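Local coordinates for endoglucanase, glycoside hydrolase family 5 protein (Cytophaga hutchinsonii, PDB 5IHS), which probably hydrolyses internal beta-1,4-glucosidic bonds of cellulose, as an endoglucanase built on a TIM barrel, at residues 71-76 with 114-119; 54-59 with 83-88; 64-69 with 284-289. All coordinates share one frame; numbering follows the deposited sequence.

Interaction 1. Residues 71-76 with 114-119; sequences VVKWLR and IAKGIY
The polar contact is one hydrogen bond: Arg76 NH1 donates to Lys116 O at 2.9 Å, with an N-H...O angle of 152°. The oxygen lies in the guanidinium plane, and NH1 in turn sits in the carbonyl plane, on a lone pair. CG anti to the backbone N (chi1 180°) and a bend at chi3 (71°) bring Arg76 there. NE and NH2 are hydrogen-bonded just beyond the segments, so the rotation of the group is fixed by more than one bond. The accepting carbonyl belongs to the last turn of helix 99-116, closed by a Schellman motif with Gly117 at positive phi; helix 69-77 packs beside it on the outer layer of the TIM barrel. The carbonyl end of helix 99-116 would probably favour the arginine cation. Among aliphatic contacts, the Lys116 chain crosses Arg76 at about a right angle, and its CD stands 3.5 Å above the guanidinium plane of Arg76, toward the rim. An alanine in place of Arg76 would remove the bond to the Lys116 carbonyl and the flat group under Lys116 CD, and would probably loosen the hold of helix 69-77 on this helix end. Lys116 NZ lies 3.9 Å from Lys73 CB, while the extended Lys73 chain leads its own amine off. Apolar contacts complete the interface: Ile118 CG2 meets Arg76 CG at 3.9 Å, and Ile118 CD1 faces Val72 CG1 at 4.2 Å.

Interaction 2. Residues 54-59 with 83-88; sequences GMSLFW and VVRAAM
Ser56 OG is gripped by two hydrogen bonds: it accepts from Arg85 NH1 at 3.0 Å, with an N-H...O angle of 164°, and donates to Leu57 O at 2.8 Å from OG. The hydroxyl sits in the guanidinium plane, at its edge. Arg85 reaches past it with CG anti to the backbone N (chi1 174°) and a chain extended to NE, so CD also comes within 3.4 Å of Ser56 OG. The guanidinium has stronger partners beyond the segments: salt bridges join NE to Glu156 and NH1 to Glu248. Glu248 lies on strand 244-249, the seventh of the barrel, where family 5 enzymes carry their nucleophile, so Ser56 is probably a second-shell support for this charged cluster. The backbones form a parallel ladder, their axes 13° apart. Arg85 N donates to Met55 O at 3.0 Å, and Leu57 N donates to Arg85 O at 2.9 Å, nearly along the C=O axis; together these two bonds flank Ser56. At Gly54 a beta carbon would collide with Val83 O, consistent with a glycine at this position. Near the other end, Ala87 CB rests 3.4 Å from Leu57 O. Strand 53-57, helix 69-77 and strand 83-89 make up a right-handed beta-alpha-beta unit; strand 279-284 flanks 53-57, strand 119-125 flanks 83-89, and Val109 of helix 99-116 packs against Leu57 and Val84.

Interaction 3. Residues 64-69 with 284-289; sequences GQYYNS and IADKPE
Tyr66 sets its CG anti to the carbonyl carbon (chi1 -63°), while Asp286 holds its CG in the crowded position between backbone N and carbonyl carbon (chi1 75°), and these torsions bring the phenol tip to the aspartate. Tyr66 OH ends 3.4 Å from Asp286 CB, the two side chains crossing at about a right angle with ring and carboxylate planes 71° apart. No direct hydrogen bond spans the segments; two waters do the bridging. The first accepts from Gln65 NE2 (2.9 Å from the water oxygen), donates to Tyr66 OH (3.0 Å) and gives a weak bond to Asp286 OD2. The second donates to Asp286 OD1, 2.6 Å from its oxygen, and takes a weak bond from Gln65 NE2. In the TIM barrel, 64-69 lies between the first strand, 53-57, and helix 69-77, whose N-cap is Asn68, and 284-289 starts at the last residue of strand 279-284 and runs into the loop after it. Beyond the segments, Tyr66 OH bonds to Ala298 O and Asp286 OD2 to Ala297 N. Gln65 CG, in the crowded position, lies 3.7 Å above one face of the Tyr66 ring, toward its rim, and the bend at chi2 turns the amide to the waters. At the base of that ring, Ile284 CG2 approaches Tyr66 CG obliquely at 4.0 Å. Ile284 goes on to Met55, Leu57 and Leu75.

In the fold
From the N terminus, past helix 28-32 and the hairpin 35-44, the chain enters strand 53-57, the first of the barrel, and interaction 2 closes the short loop from it through helix 69-77 to strand 83-89. Interaction 3 starts inside that loop, at 64-69, and ends far along the chain at 284-289, so it crosses interaction 2 and joins the first strand's loop to the last strand's, where the barrel closes. Interaction 1, from 71-76 to 114-119, is nested within interaction 3 and crosses interaction 2, tying two outer helices together. The three touch directly: Tyr119 O probably accepts from Val84 N, Ser56 O from Ile284 N, and Leu75 packs on both Val84 and Ile284.

Interaction 1. Residues 71-76 with 114-119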
loop_
_atom_site.group_PDB
_atom_site.type_symbol
_atom_site.label_atom_id
_atom_site.label_comp_id
_atom_site.label_asym_id
_atom_site.label_seq_id
_atom_site.Cartn_x
_atom_site.Cartn_y
_atom_site.Cartn_z
ATOM N N VAL A 71 1.557 17.063 -3.722
ATOM C CA VAL A 71 0.601 15.968 -3.870
ATOM C C VAL A 71 0.257 15.364 -2.513
ATOM O O VAL A 71 -0.913 15.117 -2.216
ATOM C CB VAL A 71 1.135 14.922 -4.867
ATOM C CG1 VAL A 71 0.354 13.611 -4.796
ATOM C CG2 VAL A 71 1.092 15.496 -6.276
ATOM N N VAL A 72 1.262 15.080 -1.682
ATOM C CA VAL A 72 0.963 14.459 -0.391
ATOM C C VAL A 72 0.064 15.366 0.449
ATOM O O VAL A 72 -0.902 14.902 1.068
ATOM C CB VAL A 72 2.257 14.066 0.341
ATOM C CG1 VAL A 72 1.954 13.594 1.754
ATOM C CG2 VAL A 72 2.995 12.969 -0.436
ATOM N N LYS A 73 0.362 16.668 0.484
ATOM C CA LYS A 73 -0.472 17.593 1.253
ATOM C C LYS A 73 -1.900 17.617 0.728
ATOM O O LYS A 73 -2.858 17.621 1.511
ATOM C CB LYS A 73 0.126 18.996 1.228
ATOM C CG LYS A 73 -0.621 19.961 2.130
ATOM C CD LYS A 73 0.028 21.324 2.172
ATOM C CE LYS A 73 -0.752 22.263 3.070
ATOM N NZ LYS A 73 -0.170 23.619 3.015
ATOM N N TRP A 74 -2.063 17.642 -0.598
ATOM C CA TRP A 74 -3.388 17.665 -1.200
ATOM C C TRP A 74 -4.135 16.368 -0.921
ATOM O O TRP A 74 -5.346 16.379 -0.661
ATOM C CB TRP A 74 -3.262 17.927 -2.711
ATOM C CG TRP A 74 -4.577 18.093 -3.394
ATOM C CD1 TRP A 74 -5.190 17.201 -4.215
ATOM C CD2 TRP A 74 -5.470 19.213 -3.286
ATOM N NE1 TRP A 74 -6.401 17.695 -4.637
ATOM C CE2 TRP A 74 -6.600 18.926 -4.077
ATOM C CE3 TRP A 74 -5.419 20.434 -2.599
ATOM C CZ2 TRP A 74 -7.667 19.810 -4.208
ATOM C CZ3 TRP A 74 -6.485 21.313 -2.737
ATOM C CH2 TRP A 74 -7.588 20.996 -3.527
ATOM N N LEU A 75 -3.437 15.234 -0.980
ATOM C CA LEU A 75 -4.081 13.966 -0.645
ATOM C C LEU A 75 -4.583 13.959 0.796
ATOM O O LEU A 75 -5.659 13.428 1.076
ATOM C CB LEU A 75 -3.132 12.794 -0.901
ATOM C CG LEU A 75 -2.851 12.501 -2.375
ATOM C CD1 LEU A 75 -1.787 11.426 -2.487
ATOM C CD2 LEU A 75 -4.118 12.077 -3.105
ATOM N N ARG A 76 -3.825 14.533 1.733
ATOM C CA ARG A 76 -4.313 14.633 3.106
ATOM C C ARG A 76 -5.482 15.608 3.206
ATOM O O ARG A 76 -6.523 15.288 3.788
ATOM C CB ARG A 76 -3.189 15.097 4.029
ATOM C CG ARG A 76 -3.635 15.224 5.491
ATOM C CD ARG A 76 -2.600 15.931 6.339
ATOM N NE ARG A 76 -2.568 17.339 5.979
ATOM C CZ ARG A 76 -1.833 18.262 6.578
ATOM N NH1 ARG A 76 -1.008 17.930 7.565
ATOM N NH2 ARG A 76 -1.932 19.524 6.178
ATOM N N ILE A 114 5.751 12.404 6.708
ATOM C CA ILE A 114 6.184 12.734 8.064
ATOM C C ILE A 114 5.823 14.183 8.395
ATOM O O ILE A 114 5.276 14.478 9.466
ATOM C CB ILE A 114 7.690 12.437 8.235
ATOM C CG1 ILE A 114 7.953 10.929 8.127
ATOM C CG2 ILE A 114 8.209 12.971 9.563
ATOM C CD1 ILE A 114 9.428 10.563 7.923
ATOM N N ALA A 115 6.102 15.103 7.470
ATOM C CA ALA A 115 5.793 16.508 7.711
ATOM C C ALA A 115 4.295 16.731 7.883
ATOM O O ALA A 115 3.874 17.590 8.670
ATOM C CB ALA A 115 6.338 17.364 6.571
ATOM N N LYS A 116 3.471 15.985 7.155
ATOM C CA LYS A 116 2.027 16.192 7.164
ATOM C C LYS A 116 1.300 15.267 8.132
ATOM O O LYS A 116 0.077 15.378 8.284
ATOM C CB LYS A 116 1.452 16.068 5.746
ATOM C CG LYS A 116 1.979 17.118 4.773
ATOM C CD LYS A 116 1.709 18.565 5.199
ATOM C CE LYS A 116 2.820 19.512 4.736
ATOM N NZ LYS A 116 3.371 19.178 3.398
ATOM N N GLY A 117 2.023 14.395 8.824
ATOM C CA GLY A 117 1.432 13.564 9.850
ATOM C C GLY A 117 0.515 12.457 9.382
ATOM O O GLY A 117 -0.440 12.137 10.093
ATOM N N ILE A 118 0.798 11.834 8.233
ATOM C CA ILE A 118 0.064 10.655 7.785
ATOM C C ILE A 118 1.040 9.488 7.636
ATOM O O ILE A 118 2.260 9.659 7.638
ATOM C CB ILE A 118 -0.773 10.898 6.510
ATOM C CG1 ILE A 118 0.095 11.177 5.280
ATOM C CG2 ILE A 118 -1.770 12.032 6.750
ATOM C CD1 ILE A 118 -0.671 11.143 3.970
ATOM N N TYR A 119 0.483 8.288 7.509
ATOM C CA TYR A 119 1.295 7.090 7.342
ATOM C C TYR A 119 1.749 6.965 5.887
ATOM O O TYR A 119 1.144 7.535 4.969
ATOM C CB TYR A 119 0.531 5.844 7.818
ATOM C CG TYR A 119 0.254 5.885 9.316
ATOM C CD1 TYR A 119 1.216 5.457 10.225
ATOM C CD2 TYR A 119 -0.937 6.389 9.820
ATOM C CE1 TYR A 119 0.996 5.530 11.588
ATOM C CE2 TYR A 119 -1.172 6.461 11.177
ATOM C CZ TYR A 119 -0.208 6.044 12.059
ATOM O OH TYR A 119 -0.479 6.165 13.412
#

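Interaction 2. Residues 54-59 with 83-88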
loop_
_atom_site.group_PDB
_atom_site.type_symbol
_atom_site.label_atom_id
_atom_site.label_comp_id
_atom_site.label_asym_id
_atom_site.label_seq_id
_atom_site.Cartn_x
_atom_site.Cartn_y
_atom_site.Cartn_z
ATOM N N GLY A 54 -6.266 5.152 1.836
ATOM C CA GLY A 54 -5.599 6.182 1.079
ATOM C C GLY A 54 -5.375 5.816 -0.362
ATOM O O GLY A 54 -6.153 5.063 -0.970
ATOM N N MET A 55 -4.306 6.387 -0.913
ATOM C CA MET A 55 -3.994 6.285 -2.325
ATOM C C MET A 55 -2.584 5.764 -2.530
ATOM O O MET A 55 -1.656 6.112 -1.785
ATOM C CB MET A 55 -4.081 7.643 -3.019
ATOM C CG MET A 55 -5.488 8.208 -3.103
ATOM S SD MET A 55 -6.658 7.148 -3.962
ATOM C CE MET A 55 -6.047 7.202 -5.659
ATOM N N SER A 56 -2.431 4.966 -3.577
ATOM C CA SER A 56 -1.124 4.615 -4.101
ATOM C C SER A 56 -0.745 5.550 -5.238
ATOM O O SER A 56 -1.545 5.815 -6.143
ATOM C CB SER A 56 -1.107 3.170 -4.608
ATOM O OG SER A 56 0.211 2.733 -4.924
ATOM N N LEU A 57 0.505 5.982 -5.222
ATOM C CA LEU A 57 1.134 6.506 -6.415
ATOM C C LEU A 57 1.387 5.351 -7.383
ATOM O O LEU A 57 1.379 4.171 -7.016
ATOM C CB LEU A 57 2.414 7.250 -6.037
ATOM C CG LEU A 57 2.198 8.400 -5.037
ATOM C CD1 LEU A 57 3.505 8.968 -4.538
ATOM C CD2 LEU A 57 1.324 9.502 -5.596
ATOM N N PHE A 58 1.606 5.701 -8.637
ATOM C CA PHE A 58 1.899 4.749 -9.702
ATOM C C PHE A 58 3.410 4.536 -9.760
ATOM O O PHE A 58 4.179 5.284 -9.157
ATOM C CB PHE A 58 1.358 5.376 -10.993
ATOM C CG PHE A 58 1.375 4.512 -12.253
ATOM C CD1 PHE A 58 0.265 3.758 -12.614
ATOM C CD2 PHE A 58 2.422 4.600 -13.166
ATOM C CE1 PHE A 58 0.243 3.048 -13.808
ATOM C CE2 PHE A 58 2.391 3.899 -14.366
ATOM C CZ PHE A 58 1.306 3.131 -14.684
ATOM N N TRP A 59 3.835 3.516 -10.504
ATOM C CA TRP A 59 5.246 3.229 -10.751
ATOM C C TRP A 59 6.109 4.487 -10.752
ATOM O O TRP A 59 5.926 5.371 -11.597
ATOM C CB TRP A 59 5.397 2.582 -12.118
ATOM C CG TRP A 59 4.766 1.242 -12.295
ATOM C CD1 TRP A 59 3.473 0.957 -12.641
ATOM C CD2 TRP A 59 5.442 -0.007 -12.210
ATOM N NE1 TRP A 59 3.312 -0.400 -12.761
ATOM C CE2 TRP A 59 4.508 -1.016 -12.492
ATOM C CE3 TRP A 59 6.759 -0.365 -11.919
ATOM C CZ2 TRP A 59 4.857 -2.369 -12.501
ATOM C CZ3 TRP A 59 7.106 -1.698 -11.933
ATOM C CH2 TRP A 59 6.162 -2.685 -12.221
ATOM N N VAL A 83 -3.075 7.423 4.698
ATOM C CA VAL A 83 -1.872 6.726 4.266
ATOM C C VAL A 83 -1.685 7.036 2.782
ATOM O O VAL A 83 -2.656 7.218 2.035
ATOM C CB VAL A 83 -1.981 5.201 4.548
ATOM C CG1 VAL A 83 -3.168 4.562 3.800
ATOM C CG2 VAL A 83 -0.683 4.472 4.231
ATOM N N VAL A 84 -0.421 7.069 2.353
ATOM C CA VAL A 84 -0.041 7.168 0.947
ATOM C C VAL A 84 1.010 6.099 0.685
ATOM O O VAL A 84 1.841 5.806 1.552
ATOM C CB VAL A 84 0.477 8.589 0.589
ATOM C CG1 VAL A 84 1.691 8.990 1.425
ATOM C CG2 VAL A 84 0.793 8.715 -0.896
ATOM N N ARG A 85 0.986 5.524 -0.517
ATOM C CA ARG A 85 1.904 4.454 -0.908
ATOM C C ARG A 85 2.828 4.922 -2.023
ATOM O O ARG A 85 2.371 5.391 -3.069
ATOM C CB ARG A 85 1.113 3.219 -1.328
ATOM C CG ARG A 85 1.904 2.048 -1.902
ATOM C CD ARG A 85 0.947 0.914 -2.111
ATOM N NE ARG A 85 1.469 -0.375 -2.553
ATOM C CZ ARG A 85 1.262 -0.935 -3.747
ATOM N NH1 ARG A 85 0.738 -0.264 -4.769
ATOM N NH2 ARG A 85 1.608 -2.202 -3.911
ATOM N N ALA A 86 4.132 4.791 -1.784
ATOM C CA ALA A 86 5.177 5.117 -2.750
ATOM C C ALA A 86 5.571 3.817 -3.447
ATOM O O ALA A 86 6.190 2.947 -2.830
ATOM C CB ALA A 86 6.373 5.746 -2.039
ATOM N N ALA A 87 5.197 3.684 -4.724
ATOM C CA ALA A 87 5.360 2.448 -5.497
ATOM C C ALA A 87 6.660 2.541 -6.291
ATOM O O ALA A 87 6.672 2.930 -7.462
ATOM C CB ALA A 87 4.153 2.231 -6.407
ATOM N N MET A 88 7.764 2.156 -5.654
ATOM C CA MET A 88 9.077 2.293 -6.269
ATOM C C MET A 88 9.302 1.159 -7.265
ATOM O O MET A 88 9.446 -0.008 -6.884
ATOM C CB MET A 88 10.175 2.275 -5.213
ATOM C CG MET A 88 11.511 2.671 -5.819
ATOM S SD MET A 88 12.940 2.561 -4.739
ATOM C CE MET A 88 13.011 0.791 -4.487
#

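Interaction 3. Residues 64-69 with 284-289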
loop_
_atom_site.group_PDB
_atom_site.type_symbol
_atom_site.label_atom_id
_atom_site.label_comp_id
_atom_site.label_asym_id
_atom_site.label_seq_id
_atom_site.Cartn_x
_atom_site.Cartn_y
_atom_site.Cartn_z
ATOM N N GLY A 64 6.733 9.667 -11.852
ATOM C CA GLY A 64 7.514 10.311 -10.813
ATOM C C GLY A 64 7.183 11.768 -10.589
ATOM O O GLY A 64 7.513 12.306 -9.529
ATOM N N GLN A 65 6.524 12.422 -11.550
ATOM C CA GLN A 65 6.175 13.826 -11.375
ATOM C C GLN A 65 5.215 14.049 -10.210
ATOM O O GLN A 65 5.120 15.179 -9.727
ATOM C CB GLN A 65 5.605 14.437 -12.669
ATOM C CG GLN A 65 4.254 13.903 -13.130
ATOM C CD GLN A 65 4.361 12.692 -14.048
ATOM O OE1 GLN A 65 5.257 11.859 -13.902
ATOM N NE2 GLN A 65 3.427 12.580 -14.991
ATOM N N TYR A 66 4.504 13.016 -9.758
ATOM C CA TYR A 66 3.565 13.137 -8.641
ATOM C C TYR A 66 4.192 12.803 -7.292
ATOM O O TYR A 66 3.505 12.893 -6.266
ATOM C CB TYR A 66 2.314 12.268 -8.879
ATOM C CG TYR A 66 1.525 12.710 -10.090
ATOM C CD1 TYR A 66 0.773 13.878 -10.073
ATOM C CD2 TYR A 66 1.547 11.973 -11.261
ATOM C CE1 TYR A 66 0.059 14.293 -11.186
ATOM C CE2 TYR A 66 0.848 12.387 -12.387
ATOM C CZ TYR A 66 0.101 13.542 -12.346
ATOM O OH TYR A 66 -0.585 13.942 -13.484
ATOM N N TYR A 67 5.474 12.425 -7.273
ATOM C CA TYR A 67 6.169 12.046 -6.033
ATOM C C TYR A 67 6.708 13.311 -5.362
ATOM O O TYR A 67 7.907 13.593 -5.356
ATOM C CB TYR A 67 7.293 11.046 -6.323
ATOM C CG TYR A 67 6.815 9.627 -6.497
ATOM C CD1 TYR A 67 5.988 9.268 -7.563
ATOM C CD2 TYR A 67 7.186 8.637 -5.593
ATOM C CE1 TYR A 67 5.528 7.971 -7.698
ATOM C CE2 TYR A 67 6.732 7.336 -5.732
ATOM C CZ TYR A 67 5.899 7.008 -6.777
ATOM O OH TYR A 67 5.450 5.714 -6.863
ATOM N N ASN A 68 5.797 14.095 -4.784
ATOM C CA ASN A 68 6.197 15.388 -4.249
ATOM C C ASN A 68 5.298 15.790 -3.085
ATOM O O ASN A 68 4.221 15.226 -2.855
ATOM C CB ASN A 68 6.241 16.467 -5.344
ATOM C CG ASN A 68 4.876 16.796 -5.887
ATOM O OD1 ASN A 68 4.036 17.340 -5.163
ATOM N ND2 ASN A 68 4.632 16.481 -7.159
ATOM N N SER A 69 5.781 16.779 -2.330
ATOM C CA SER A 69 5.093 17.176 -1.108
ATOM C C SER A 69 3.771 17.881 -1.380
ATOM O O SER A 69 2.872 17.834 -0.531
ATOM C CB SER A 69 6.007 18.037 -0.233
ATOM O OG SER A 69 6.475 19.160 -0.924
ATOM N N ILE A 284 -2.806 7.294 -8.285
ATOM C CA ILE A 284 -2.495 8.648 -8.731
ATOM C C ILE A 284 -1.567 8.535 -9.943
ATOM O O ILE A 284 -0.354 8.353 -9.831
ATOM C CB ILE A 284 -1.893 9.493 -7.608
ATOM C CG1 ILE A 284 -2.875 9.602 -6.423
ATOM C CG2 ILE A 284 -1.478 10.852 -8.129
ATOM C CD1 ILE A 284 -4.192 10.297 -6.729
ATOM N N ALA A 285 -2.175 8.608 -11.118
ATOM C CA ALA A 285 -1.507 8.562 -12.405
ATOM C C ALA A 285 -2.445 9.240 -13.371
ATOM O O ALA A 285 -3.659 9.228 -13.166
ATOM C CB ALA A 285 -1.307 7.126 -12.884
ATOM N N ASP A 286 -1.881 9.813 -14.432
ATOM C CA ASP A 286 -2.682 10.470 -15.457
ATOM C C ASP A 286 -2.678 9.700 -16.771
ATOM O O ASP A 286 -3.008 10.259 -17.818
ATOM C CB ASP A 286 -2.243 11.922 -15.646
ATOM C CG ASP A 286 -0.943 12.057 -16.395
ATOM O OD1 ASP A 286 -0.093 11.146 -16.263
ATOM O OD2 ASP A 286 -0.775 13.083 -17.098
ATOM N N LYS A 287 -2.323 8.423 -16.726
ATOM C CA LYS A 287 -2.413 7.559 -17.893
ATOM C C LYS A 287 -3.878 7.426 -18.313
ATOM O O LYS A 287 -4.762 7.342 -17.455
ATOM C CB LYS A 287 -1.850 6.186 -17.506
ATOM C CG LYS A 287 -1.872 5.119 -18.576
ATOM C CD LYS A 287 -1.102 3.874 -18.136
ATOM C CE LYS A 287 -1.045 2.852 -19.258
ATOM N NZ LYS A 287 -0.339 1.611 -18.856
ATOM N N PRO A 288 -4.185 7.431 -19.631
ATOM C CA PRO A 288 -5.599 7.336 -20.068
ATOM C C PRO A 288 -6.155 5.917 -20.005
ATOM O O PRO A 288 -6.489 5.286 -21.024
ATOM C CB PRO A 288 -5.540 7.905 -21.493
ATOM C CG PRO A 288 -4.167 7.611 -21.950
ATOM C CD PRO A 288 -3.284 7.745 -20.752
ATOM N N GLU A 289 -6.279 5.412 -18.773
ATOM C CA GLU A 289 -6.830 4.094 -18.473
ATOM C C GLU A 289 -7.805 4.226 -17.309
ATOM O O GLU A 289 -7.711 5.154 -16.505
ATOM C CB GLU A 289 -5.735 3.054 -18.114
ATOM C CG GLU A 289 -5.053 3.244 -16.732
ATOM C CD GLU A 289 -4.011 2.166 -16.382
ATOM O OE1 GLU A 289 -3.548 1.434 -17.281
ATOM O OE2 GLU A 289 -3.643 2.054 -15.191
HETATM O O HOH W 1 1.300 14.410 -15.712
HETATM O O HOH W 2 2.147 11.276 -17.660
#